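Local coordinates for protein papain-like protease (PDB 4RNA) that probably cleaves the coronavirus replicase polyprotein as a papain-like cysteine protease and, like its relatives, probably strips ubiquitin-like modifiers from host proteins, at residues F81-F85 with A152-Y157; T121-L125 with L172-L176; L4-V8 with T19-N24; K71-G75 with V131-L135; L256-S260 with L286-I291. One frame throughout, in Å; residues are numbered along the deposited sequence.

Contact 1 (F81-F85 with A152-Y157); sequences FLHRF and ALIMAY
Phe85 offers one face of its ring to a methyl of Leu153: CD2 of Leu153 stands 3.6 Å from the Phe85 ring centroid and 19° off the ring normal, a CH-pi contact. Both segments are regular alpha helix. Their axes approach to 9.3 Å with N-to-C directions 140° apart, and the closest CA pair, Phe85 and Ala156, is 5.3 Å apart. Such proximity depends on alanine: Ala156 CB lies 4.0 Å from Phe85 CB and 3.7 Å from Phe81 CE2, while Ala152 CB is 3.8 Å from Phe85 CE1. Helices 81-92 and 148-158 belong to the helical thumb of the papain-like protease, and their pairing illustrates how small residues on one helix admit aromatic ones from its partner. Phe81 and Phe85, one turn apart, both take chi1 t. The Phe81 ring meets that of Tyr157 obliquely (centroids 4.8 Å, planes 44°), and its CZ is 3.9 Å from Leu153 CD2. At the border Arg84 (chi1-chi3 m, t, m) donates from NH1 to Ala156 O at 3.0 Å and 169°; its NE bonds Thr80 OG1 and its NH2 makes a salt bridge with Asp78.

Contact 2 (T121-L125 with L172-L176); sequences TLDLL and LHTVL
The first segment runs from helix 115-122 into a type I beta turn from Leu122 to Leu125, closed by Leu125 N to Leu122 O at 3.1 Å and preceded by Leu124 N to Thr121 O at 3.0 Å. Leu125 then turns extended (phi/psi -86/134). The second segment is the C-terminal part of helix 168-176, with Leu176 N bonded to Leu172 O at 2.9 Å. The backbones stay well apart, the nearest CA atoms, those of Leu122 and Leu172, being 7.7 Å from each other, so branched side chains must span the gap. Leu122 (m, t) meets three residues: its CD1 lies 3.8 Å from Val175 CG1, and its CD2 is 3.9 Å both from Leu172 CD2 and from Leu176 CD2. Thr121 CG2 packs 3.9 Å from Leu172 CD1, while its OG1 is bonded to Ala117 O and Asn269 ND2. Beyond the turn, Leu125 (m, t) brings CD1 to 3.8 Å from Leu176 CD2. The contact is wholly one of apolar packing, and every residue that takes part is buried. Ile154 of helix 148-158 touches Leu122 and Val175, and Leu313 of strand 304-315 touches Leu125. Inside the thumb, the contact thus packs the C-terminal end of helix 115-122 against helix 168-176; the former is probably the central helix of the papain-like fold, the one that follows the catalytic cysteine.

Contact 3 (L4-V8 with T19-N24); sequences LTIEV and TVVLNN
Four strong backbone hydrogen bonds tie these antiparallel strands in two reciprocal pairs: Ile6 N to Leu22 O and Leu22 N to Ile6 O, each 2.8 Å, then Val8 N to Val20 O and Val20 N to Val8 O, each 2.9 Å. A weak bond from Asn24 N to Leu4 O (3.2 Å, 132°) trails at the end. Ile6-Leu22 and Val8-Val20 are thus hydrogen-bonded pairs, CA atoms 5.3 and 5.5 Å apart, alternating with the non-hydrogen-bonded pairs Thr5-Asn23 and Glu7-Val21 at 4.3 and about 4.4 Å. CA-H...O contacts fill the intervals, such as Val21 CA to Ile6 O at 3.1 Å. The strand axes run 151° apart and 4.5 Å from each other. One face carries Ile6, Val8, Val20 and Leu22, all buried: Val8 CG2 meets Leu22 CD1 diagonally at 3.6 Å, and Ile6 CG1 lies 4.0 Å from Leu22 CB. On the other, more exposed face, shared with Thr5, Glu7 CG packs 3.6 Å from Val21 CG2. Toward the strand end, Glu7 CD lies 3.6 Å from Thr19 CG2. The hairpin opens a mixed sheet of the ubiquitin-like, beta-grasp kind: strand 5-11 lies between 18-23 and the parallel strand 55-58; on the face of Ile6, Val8, Val20 and Leu22, Leu22 touches Tyr28 of helix 28-31; and the edge residue Thr19 makes backbone hydrogen bonds to the second subunit.

Contact 4 (K71-G75 with V131-L135); sequences KELYG and VIPAL
Ile132, the N-cap residue of helix 133-143, holds an extended backbone (phi/psi -91/123) and sets its CG2 methyl against the end of helix 64-74, 3.2 Å from Leu73 O and 3.6 Å from Tyr74 O. Pro133 opens the new helix; its CG lies 3.4 Å from Glu72 O and its CB 4.2 Å from Leu73 CD1, and its CA is 5.2 Å from that of Leu73, the closest pair of the register. Ala134 follows with the one hydrogen bond between the segments, N to Leu73 O at 2.9 Å and 153°. Its CB then packs 3.6 Å from Leu73 CD1, which the t, p rotamer brings within range, and 3.4 Å from Tyr74 CE1. Opposite Ile132 the first helix breaks off at Gly75, whose positive phi (74°) and psi of -178° would jam a side chain against the carbonyl of Tyr74. The contact is a helix-end junction within the thumb, where the C-terminus of one helix meets the N-terminus of another. First-turn amides and last-turn carbonyls both lack intrahelical partners, so the bond from Ala134 to Leu73 satisfies two such ends at once; apolar contacts of Ala134 CB with Leu73 and Tyr74 flank it, and the Ile132 methyl lies against the carbonyls.

Contact 5 (L256-S260 with L286-I291); sequences LVTTS and LKGGLI
A threonine hydroxyl from segment 256-260 bonds to the tip of a tight hairpin: Thr259 OG1 donates to Gly289 O at 2.8 Å, with a weak second bond to Ser303 O. The hairpin joins strands 280-287 and 290-294 of the palm sheet through a two-residue type I' turn, Lys287 to Leu290, with Lys287 N to Leu290 O and Leu290 N to Lys287 O both 3.1 Å. Gly288 (61/38) and Gly289 (66/14) supply the positive phi angles that this turn requires. Thr259 has chi1 p and lies nearest Gly289, CA to CA 6.0 Å. Its CG2 packs 3.8 Å from Ile291 CG1 and 4.1 Å from Leu286 CD1. Deeper in, Val257 CG1 meets Ile291 CD1 at 3.8 Å, beside Phe268 of strand 267-272. Next to Thr259 an ST turn fixes the chain as it leaves the strand: Thr258 OG1, itself bonded to Asp304, accepts from Ser260 N at 3.0 Å.

Overall arrangement
The five contacts follow the chain's elongated build, from the ubiquitin-like domain (contact 3) through the thumb (contacts 1, 2 and 4) to the palm (contact 5). The thumb contacts interlock, their segments alternating along the sequence. Contacts 1 and 4, with centres about 12 Å apart, share a probable hydrogen bond between Tyr157 OH and Tyr74 O at 2.7 Å; contacts 1 and 2, with centres about 17 Å apart, meet where Ile154 CG1 lies 3.9 Å from Val175 CG2. Contacts 3 and 5 have centres about 62 Å apart. Cys113, found as S-mercaptocysteine and probably the catalytic cysteine of the family, lies just ahead of helix 115-122, whose end forms contact 2. The zinc-binding cysteines belong to none of these segments.

Contact 1 (F81-F85 with A152-Y157)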
# COMPACT_ATOMS: atom_id res chain seq x y z
N PHE A 81 -3.93 8.59 -5.86
CA PHE A 81 -4.39 8.74 -4.45
C PHE A 81 -5.61 9.68 -4.31
O PHE A 81 -6.54 9.38 -3.56
CB PHE A 81 -3.25 9.38 -3.62
CG PHE A 81 -3.67 9.72 -2.18
CD1 PHE A 81 -4.21 10.96 -1.87
CD2 PHE A 81 -3.59 8.74 -1.14
CE1 PHE A 81 -4.62 11.27 -0.55
CE2 PHE A 81 -3.96 9.05 0.19
CZ PHE A 81 -4.52 10.30 0.48
N LEU A 82 -5.64 10.81 -5.05
CA LEU A 82 -6.85 11.67 -4.91
C LEU A 82 -8.06 10.97 -5.42
O LEU A 82 -9.13 11.06 -4.75
CB LEU A 82 -6.79 12.98 -5.64
CG LEU A 82 -5.81 13.96 -4.96
CD1 LEU A 82 -5.39 15.25 -5.74
CD2 LEU A 82 -6.28 14.26 -3.52
N HIS A 83 -7.93 10.38 -6.61
CA HIS A 83 -9.16 9.68 -7.13
C HIS A 83 -9.63 8.68 -6.12
O HIS A 83 -10.88 8.42 -5.95
CB HIS A 83 -8.95 9.00 -8.48
CG HIS A 83 -10.28 8.43 -9.06
ND1 HIS A 83 -10.67 7.15 -8.86
CD2 HIS A 83 -11.32 9.05 -9.77
CE1 HIS A 83 -11.90 6.95 -9.43
NE2 HIS A 83 -12.29 8.12 -9.98
N ARG A 84 -8.70 7.90 -5.61
CA ARG A 84 -9.12 6.84 -4.62
C ARG A 84 -9.72 7.39 -3.32
O ARG A 84 -10.75 6.96 -2.87
CB ARG A 84 -8.00 5.83 -4.35
CG ARG A 84 -7.62 4.99 -5.60
CD ARG A 84 -6.46 3.99 -5.34
NE ARG A 84 -5.20 4.65 -4.87
CZ ARG A 84 -4.77 4.64 -3.62
NH1 ARG A 84 -5.49 4.10 -2.62
NH2 ARG A 84 -3.63 5.29 -3.32
N PHE A 85 -9.10 8.41 -2.74
CA PHE A 85 -9.61 9.05 -1.55
C PHE A 85 -11.00 9.67 -1.79
O PHE A 85 -11.93 9.45 -0.98
CB PHE A 85 -8.56 10.13 -1.05
CG PHE A 85 -9.12 10.99 0.05
CD1 PHE A 85 -9.67 10.40 1.19
CD2 PHE A 85 -9.07 12.39 -0.05
CE1 PHE A 85 -10.20 11.17 2.20
CE2 PHE A 85 -9.59 13.20 0.99
CZ PHE A 85 -10.15 12.57 2.11
N ALA A 152 -11.86 7.05 5.33
CA ALA A 152 -11.51 7.06 3.89
C ALA A 152 -10.00 7.27 3.69
O ALA A 152 -9.36 6.66 2.84
CB ALA A 152 -12.34 8.12 3.13
N LEU A 153 -9.41 8.10 4.53
CA LEU A 153 -7.98 8.24 4.44
C LEU A 153 -7.14 7.00 4.82
O LEU A 153 -6.16 6.68 4.13
CB LEU A 153 -7.54 9.41 5.30
CG LEU A 153 -7.72 10.83 4.71
CD1 LEU A 153 -7.25 11.84 5.74
CD2 LEU A 153 -6.98 11.06 3.39
N ILE A 154 -7.50 6.31 5.91
CA ILE A 154 -6.85 5.07 6.29
C ILE A 154 -6.96 4.13 5.11
O ILE A 154 -5.97 3.51 4.75
CB ILE A 154 -7.49 4.44 7.57
CG1 ILE A 154 -7.14 5.24 8.80
CG2 ILE A 154 -7.13 2.96 7.73
CD1 ILE A 154 -7.85 4.62 10.00
N MET A 155 -8.15 3.98 4.53
CA MET A 155 -8.30 3.12 3.37
C MET A 155 -7.43 3.54 2.14
O MET A 155 -6.83 2.67 1.45
CB MET A 155 -9.79 3.04 3.00
CG MET A 155 -10.53 2.23 4.02
SD MET A 155 -12.26 2.25 3.60
CE MET A 155 -12.31 0.79 2.55
N ALA A 156 -7.32 4.85 1.90
CA ALA A 156 -6.55 5.38 0.76
C ALA A 156 -5.08 5.14 0.98
O ALA A 156 -4.41 4.51 0.12
CB ALA A 156 -6.88 6.86 0.50
N TYR A 157 -4.59 5.55 2.15
CA TYR A 157 -3.18 5.33 2.50
C TYR A 157 -2.87 3.81 2.61
O TYR A 157 -1.76 3.40 2.31
CB TYR A 157 -2.85 6.01 3.82
CG TYR A 157 -2.64 7.51 3.71
CD1 TYR A 157 -1.59 8.05 2.92
CD2 TYR A 157 -3.50 8.39 4.36
CE1 TYR A 157 -1.41 9.44 2.80
CE2 TYR A 157 -3.36 9.78 4.23
CZ TYR A 157 -2.31 10.29 3.47
OH TYR A 157 -2.15 11.64 3.37
O HOH W 1 -1.68 4.45 -1.67

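Contact 2 (T121-L125 with L172-L176)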
# COMPACT_ATOMS: atom_id res chain seq x y z
N THR A 121 -8.53 0.22 18.06
CA THR A 121 -7.22 0.08 18.65
C THR A 121 -6.56 1.47 18.66
O THR A 121 -6.00 1.91 19.73
CB THR A 121 -6.32 -0.91 17.89
OG1 THR A 121 -6.86 -2.21 17.93
CG2 THR A 121 -4.88 -0.98 18.52
N LEU A 122 -6.64 2.20 17.53
CA LEU A 122 -5.98 3.56 17.48
C LEU A 122 -6.64 4.49 18.48
O LEU A 122 -6.03 5.37 19.04
CB LEU A 122 -6.13 4.23 16.07
CG LEU A 122 -5.36 3.57 14.91
CD1 LEU A 122 -5.88 4.20 13.60
CD2 LEU A 122 -3.84 3.83 15.15
N ASP A 123 -7.93 4.34 18.70
CA ASP A 123 -8.64 5.14 19.70
C ASP A 123 -8.11 5.02 21.16
O ASP A 123 -8.42 5.89 21.99
CB ASP A 123 -10.15 4.84 19.68
CG ASP A 123 -10.91 5.58 18.52
OD1 ASP A 123 -10.35 6.54 17.95
OD2 ASP A 123 -12.08 5.16 18.20
N LEU A 124 -7.30 3.98 21.47
CA LEU A 124 -6.84 3.77 22.83
C LEU A 124 -5.48 4.41 22.96
O LEU A 124 -4.95 4.44 24.04
CB LEU A 124 -6.71 2.29 23.17
CG LEU A 124 -8.14 1.66 23.21
CD1 LEU A 124 -8.08 0.14 23.42
CD2 LEU A 124 -8.95 2.35 24.29
N LEU A 125 -4.90 4.88 21.87
CA LEU A 125 -3.46 5.31 22.00
C LEU A 125 -3.22 6.75 22.47
O LEU A 125 -3.78 7.70 21.88
CB LEU A 125 -2.70 5.13 20.65
CG LEU A 125 -2.63 3.69 20.07
CD1 LEU A 125 -2.15 3.57 18.63
CD2 LEU A 125 -2.03 2.63 21.03
N LEU A 172 -2.80 -1.29 10.88
CA LEU A 172 -2.33 -0.56 12.07
C LEU A 172 -0.94 -0.12 11.89
O LEU A 172 -0.54 0.99 12.26
CB LEU A 172 -2.32 -1.50 13.30
CG LEU A 172 -3.53 -1.42 14.16
CD1 LEU A 172 -3.46 -2.47 15.26
CD2 LEU A 172 -3.60 -0.01 14.72
N HIS A 173 -0.11 -1.01 11.35
CA HIS A 173 1.27 -0.62 11.27
C HIS A 173 1.51 0.43 10.21
O HIS A 173 2.27 1.36 10.43
CB HIS A 173 2.21 -1.88 11.25
CG HIS A 173 2.20 -2.67 12.59
ND1 HIS A 173 3.24 -2.64 13.49
CD2 HIS A 173 1.21 -3.49 13.18
CE1 HIS A 173 2.92 -3.40 14.57
NE2 HIS A 173 1.69 -3.91 14.38
N THR A 174 0.79 0.40 9.10
CA THR A 174 0.90 1.46 8.12
C THR A 174 0.37 2.79 8.57
O THR A 174 0.94 3.85 8.22
CB THR A 174 0.13 1.15 6.80
OG1 THR A 174 -1.22 0.83 7.12
CG2 THR A 174 0.68 0.00 6.14
N VAL A 175 -0.71 2.77 9.34
CA VAL A 175 -1.19 4.01 9.88
C VAL A 175 -0.19 4.58 10.88
O VAL A 175 0.06 5.75 10.83
CB VAL A 175 -2.60 3.86 10.52
CG1 VAL A 175 -2.99 5.14 11.26
CG2 VAL A 175 -3.64 3.59 9.44
N LEU A 176 0.36 3.75 11.78
CA LEU A 176 1.23 4.25 12.81
C LEU A 176 2.55 4.65 12.21
O LEU A 176 3.25 5.57 12.76
CB LEU A 176 1.43 3.19 13.88
CG LEU A 176 0.21 3.03 14.81
CD1 LEU A 176 0.38 1.80 15.73
CD2 LEU A 176 -0.02 4.28 15.61

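Contact 3 (L4-V8 with T19-N24)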
# COMPACT_ATOMS: atom_id res chain seq x y z
N LEU A 4 -20.98 29.92 -24.60
CA LEU A 4 -21.13 30.16 -23.12
C LEU A 4 -19.92 29.75 -22.22
O LEU A 4 -19.31 28.67 -22.39
CB LEU A 4 -22.42 29.52 -22.63
CG LEU A 4 -22.88 29.85 -21.23
CD1 LEU A 4 -24.40 29.99 -21.28
CD2 LEU A 4 -22.41 28.77 -20.26
N THR A 5 -19.55 30.60 -21.28
CA THR A 5 -18.47 30.27 -20.37
C THR A 5 -18.85 30.44 -18.93
O THR A 5 -19.77 31.22 -18.61
CB THR A 5 -17.16 31.01 -20.68
OG1 THR A 5 -17.38 32.40 -20.51
CG2 THR A 5 -16.71 30.73 -22.12
N ILE A 6 -18.16 29.68 -18.07
CA ILE A 6 -18.24 29.78 -16.61
C ILE A 6 -16.87 29.89 -15.94
O ILE A 6 -15.84 29.55 -16.51
CB ILE A 6 -19.04 28.64 -15.98
CG1 ILE A 6 -18.30 27.30 -16.12
CG2 ILE A 6 -20.44 28.62 -16.58
CD1 ILE A 6 -18.94 26.19 -15.34
N GLU A 7 -16.89 30.38 -14.70
CA GLU A 7 -15.70 30.40 -13.84
C GLU A 7 -15.96 29.41 -12.70
O GLU A 7 -17.09 29.33 -12.15
CB GLU A 7 -15.45 31.79 -13.30
CG GLU A 7 -14.71 32.68 -14.29
CD GLU A 7 -14.07 33.93 -13.66
OE1 GLU A 7 -14.47 34.31 -12.54
OE2 GLU A 7 -13.15 34.55 -14.27
N VAL A 8 -14.95 28.58 -12.42
CA VAL A 8 -15.05 27.63 -11.29
C VAL A 8 -13.80 27.81 -10.47
O VAL A 8 -12.77 28.24 -11.01
CB VAL A 8 -15.09 26.16 -11.76
CG1 VAL A 8 -16.45 25.82 -12.39
CG2 VAL A 8 -13.93 25.85 -12.70
N THR A 19 -8.84 30.00 -10.10
CA THR A 19 -9.98 30.26 -10.95
C THR A 19 -9.72 29.76 -12.37
O THR A 19 -8.76 30.10 -12.99
CB THR A 19 -10.43 31.72 -10.99
OG1 THR A 19 -10.66 32.15 -9.65
CG2 THR A 19 -11.76 31.82 -11.86
N VAL A 20 -10.65 28.96 -12.88
CA VAL A 20 -10.49 28.43 -14.23
C VAL A 20 -11.76 28.79 -14.99
O VAL A 20 -12.86 28.62 -14.46
CB VAL A 20 -10.25 26.87 -14.23
CG1 VAL A 20 -10.17 26.34 -15.65
CG2 VAL A 20 -8.92 26.57 -13.49
N VAL A 21 -11.61 29.27 -16.22
CA VAL A 21 -12.77 29.57 -17.08
C VAL A 21 -13.02 28.39 -18.05
O VAL A 21 -12.10 27.96 -18.75
CB VAL A 21 -12.49 30.87 -17.89
CG1 VAL A 21 -13.60 31.12 -18.90
CG2 VAL A 21 -12.33 32.06 -16.94
N LEU A 22 -14.24 27.87 -18.05
CA LEU A 22 -14.59 26.74 -18.88
C LEU A 22 -15.72 27.10 -19.88
O LEU A 22 -16.49 28.04 -19.63
CB LEU A 22 -15.14 25.64 -17.95
CG LEU A 22 -14.09 25.17 -16.89
CD1 LEU A 22 -14.77 24.28 -15.87
CD2 LEU A 22 -13.02 24.35 -17.58
N ASN A 23 -15.85 26.35 -20.98
CA ASN A 23 -17.00 26.52 -21.92
C ASN A 23 -17.95 25.41 -21.68
O ASN A 23 -17.62 24.48 -20.94
CB ASN A 23 -16.59 26.47 -23.40
CG ASN A 23 -15.99 25.13 -23.82
OD1 ASN A 23 -16.63 24.07 -23.78
ND2 ASN A 23 -14.79 25.17 -24.25
N ASN A 24 -19.11 25.50 -22.33
CA ASN A 24 -20.09 24.43 -22.23
C ASN A 24 -20.10 23.55 -23.48
O ASN A 24 -21.10 22.91 -23.77
CB ASN A 24 -21.49 24.94 -21.84
CG ASN A 24 -22.19 25.70 -22.97
OD1 ASN A 24 -21.57 26.10 -23.96
ND2 ASN A 24 -23.51 25.92 -22.82
O HOH W 2 -22.13 28.46 -26.25

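Contact 4 (K71-G75 with V131-L135)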
# COMPACT_ATOMS: atom_id res chain seq x y z
N LYS A 71 1.31 17.70 -1.71
CA LYS A 71 2.35 17.16 -0.83
C LYS A 71 2.27 17.76 0.59
O LYS A 71 2.49 17.06 1.58
CB LYS A 71 3.76 17.38 -1.40
CG LYS A 71 4.03 16.65 -2.71
CD LYS A 71 5.52 16.70 -3.07
CE LYS A 71 6.03 18.13 -3.25
NZ LYS A 71 5.97 18.65 -4.65
N GLU A 72 1.95 19.04 0.68
CA GLU A 72 1.90 19.66 1.99
C GLU A 72 0.75 19.12 2.85
O GLU A 72 0.89 19.00 4.03
CB GLU A 72 1.82 21.17 1.88
CG GLU A 72 3.13 21.81 1.45
CD GLU A 72 2.98 23.29 1.12
OE1 GLU A 72 1.89 23.88 1.36
OE2 GLU A 72 3.96 23.89 0.61
N LEU A 73 -0.38 18.77 2.26
CA LEU A 73 -1.51 18.34 3.04
C LEU A 73 -1.51 16.80 3.22
O LEU A 73 -1.86 16.28 4.27
CB LEU A 73 -2.77 18.80 2.33
CG LEU A 73 -4.13 18.23 2.79
CD1 LEU A 73 -4.45 18.56 4.24
CD2 LEU A 73 -5.25 18.74 1.88
N TYR A 74 -1.13 16.09 2.18
CA TYR A 74 -1.19 14.66 2.18
C TYR A 74 0.11 13.94 2.26
O TYR A 74 0.10 12.73 2.40
CB TYR A 74 -1.88 14.18 0.92
CG TYR A 74 -3.32 14.62 0.86
CD1 TYR A 74 -4.27 14.05 1.72
CD2 TYR A 74 -3.75 15.60 -0.08
CE1 TYR A 74 -5.55 14.48 1.67
CE2 TYR A 74 -5.07 15.98 -0.15
CZ TYR A 74 -5.97 15.40 0.72
OH TYR A 74 -7.33 15.75 0.72
N GLY A 75 1.24 14.64 2.25
CA GLY A 75 2.48 13.91 2.06
C GLY A 75 2.71 13.42 0.63
O GLY A 75 1.88 13.67 -0.25
N VAL A 131 1.89 12.99 11.42
CA VAL A 131 2.81 13.99 10.86
C VAL A 131 2.23 14.48 9.55
O VAL A 131 2.64 15.50 9.04
CB VAL A 131 4.26 13.46 10.67
CG1 VAL A 131 4.81 12.93 11.99
CG2 VAL A 131 4.35 12.40 9.57
N ILE A 132 1.24 13.78 9.00
CA ILE A 132 0.54 14.28 7.77
C ILE A 132 -0.69 15.15 8.17
O ILE A 132 -1.57 14.69 8.89
CB ILE A 132 0.03 13.08 6.92
CG1 ILE A 132 1.24 12.29 6.35
CG2 ILE A 132 -0.84 13.60 5.76
CD1 ILE A 132 0.92 10.86 5.88
N PRO A 133 -0.75 16.42 7.70
CA PRO A 133 -1.87 17.26 8.14
C PRO A 133 -3.25 16.73 7.85
O PRO A 133 -4.13 16.86 8.71
CB PRO A 133 -1.62 18.57 7.40
CG PRO A 133 -0.12 18.64 7.28
CD PRO A 133 0.37 17.23 7.12
N ALA A 134 -3.47 16.12 6.68
CA ALA A 134 -4.82 15.65 6.40
C ALA A 134 -5.22 14.61 7.40
O ALA A 134 -6.40 14.55 7.81
CB ALA A 134 -4.90 15.10 4.99
N LEU A 135 -4.29 13.70 7.73
CA LEU A 135 -4.61 12.61 8.69
C LEU A 135 -4.85 13.15 10.10
O LEU A 135 -5.74 12.73 10.75
CB LEU A 135 -3.48 11.58 8.76
CG LEU A 135 -3.69 10.28 8.05
CD1 LEU A 135 -2.42 9.41 8.22
CD2 LEU A 135 -4.99 9.60 8.49

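Contact 5 (L256-S260 with L286-I291)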
# COMPACT_ATOMS: atom_id res chain seq x y z
N LEU A 256 -5.93 -18.89 25.77
CA LEU A 256 -6.99 -18.73 26.76
C LEU A 256 -6.79 -17.37 27.42
O LEU A 256 -5.80 -17.14 28.18
CB LEU A 256 -7.05 -19.89 27.81
CG LEU A 256 -8.35 -20.08 28.64
CD1 LEU A 256 -8.45 -19.17 29.88
CD2 LEU A 256 -9.63 -19.99 27.79
N VAL A 257 -7.69 -16.45 27.11
CA VAL A 257 -7.57 -15.12 27.70
C VAL A 257 -8.49 -15.09 28.90
O VAL A 257 -9.64 -15.54 28.79
CB VAL A 257 -7.91 -13.99 26.69
CG1 VAL A 257 -7.81 -12.64 27.39
CG2 VAL A 257 -7.00 -14.05 25.44
N THR A 258 -7.97 -14.66 30.04
CA THR A 258 -8.80 -14.51 31.30
C THR A 258 -8.54 -13.20 32.03
O THR A 258 -7.38 -12.72 32.17
CB THR A 258 -8.55 -15.71 32.35
OG1 THR A 258 -9.35 -15.54 33.54
CG2 THR A 258 -7.12 -15.76 32.81
N THR A 259 -9.61 -12.65 32.60
CA THR A 259 -9.46 -11.51 33.49
C THR A 259 -9.22 -11.88 35.00
O THR A 259 -8.94 -10.99 35.84
CB THR A 259 -10.71 -10.58 33.42
OG1 THR A 259 -11.88 -11.33 33.73
CG2 THR A 259 -10.86 -9.95 32.04
N SER A 260 -9.27 -13.17 35.33
CA SER A 260 -9.23 -13.59 36.75
C SER A 260 -7.88 -13.23 37.38
O SER A 260 -7.74 -13.08 38.59
CB SER A 260 -9.53 -15.12 36.91
OG SER A 260 -8.56 -15.91 36.22
N LEU A 286 -10.67 -4.67 27.92
CA LEU A 286 -10.78 -5.13 29.29
C LEU A 286 -11.28 -4.02 30.18
O LEU A 286 -10.56 -3.04 30.45
CB LEU A 286 -9.43 -5.56 29.84
CG LEU A 286 -8.67 -6.75 29.18
CD1 LEU A 286 -8.02 -7.56 30.28
CD2 LEU A 286 -9.45 -7.65 28.24
N LYS A 287 -12.48 -4.19 30.70
CA LYS A 287 -13.05 -3.16 31.52
C LYS A 287 -13.98 -3.79 32.52
O LYS A 287 -14.74 -4.67 32.14
CB LYS A 287 -13.89 -2.26 30.61
CG LYS A 287 -14.05 -0.86 31.13
CD LYS A 287 -14.00 0.18 30.00
CE LYS A 287 -15.20 0.07 29.07
NZ LYS A 287 -15.30 1.37 28.32
N GLY A 288 -13.97 -3.29 33.75
CA GLY A 288 -14.90 -3.77 34.80
C GLY A 288 -14.72 -5.25 35.10
O GLY A 288 -15.69 -6.00 35.29
N GLY A 289 -13.47 -5.69 35.09
CA GLY A 289 -13.17 -7.12 35.30
C GLY A 289 -13.65 -8.08 34.23
O GLY A 289 -13.67 -9.30 34.46
N LEU A 290 -14.04 -7.58 33.06
CA LEU A 290 -14.56 -8.46 31.98
C LEU A 290 -13.88 -8.18 30.64
O LEU A 290 -13.26 -7.14 30.48
CB LEU A 290 -16.06 -8.31 31.80
CG LEU A 290 -17.00 -8.81 32.92
CD1 LEU A 290 -18.38 -8.30 32.58
CD2 LEU A 290 -17.02 -10.34 33.05
N ILE A 291 -14.03 -9.10 29.70
CA ILE A 291 -13.55 -8.88 28.35
C ILE A 291 -14.77 -8.43 27.57
O ILE A 291 -15.76 -9.18 27.47
CB ILE A 291 -13.00 -10.18 27.70
CG1 ILE A 291 -11.79 -10.72 28.44
CG2 ILE A 291 -12.73 -9.96 26.20
CD1 ILE A 291 -11.48 -12.18 28.13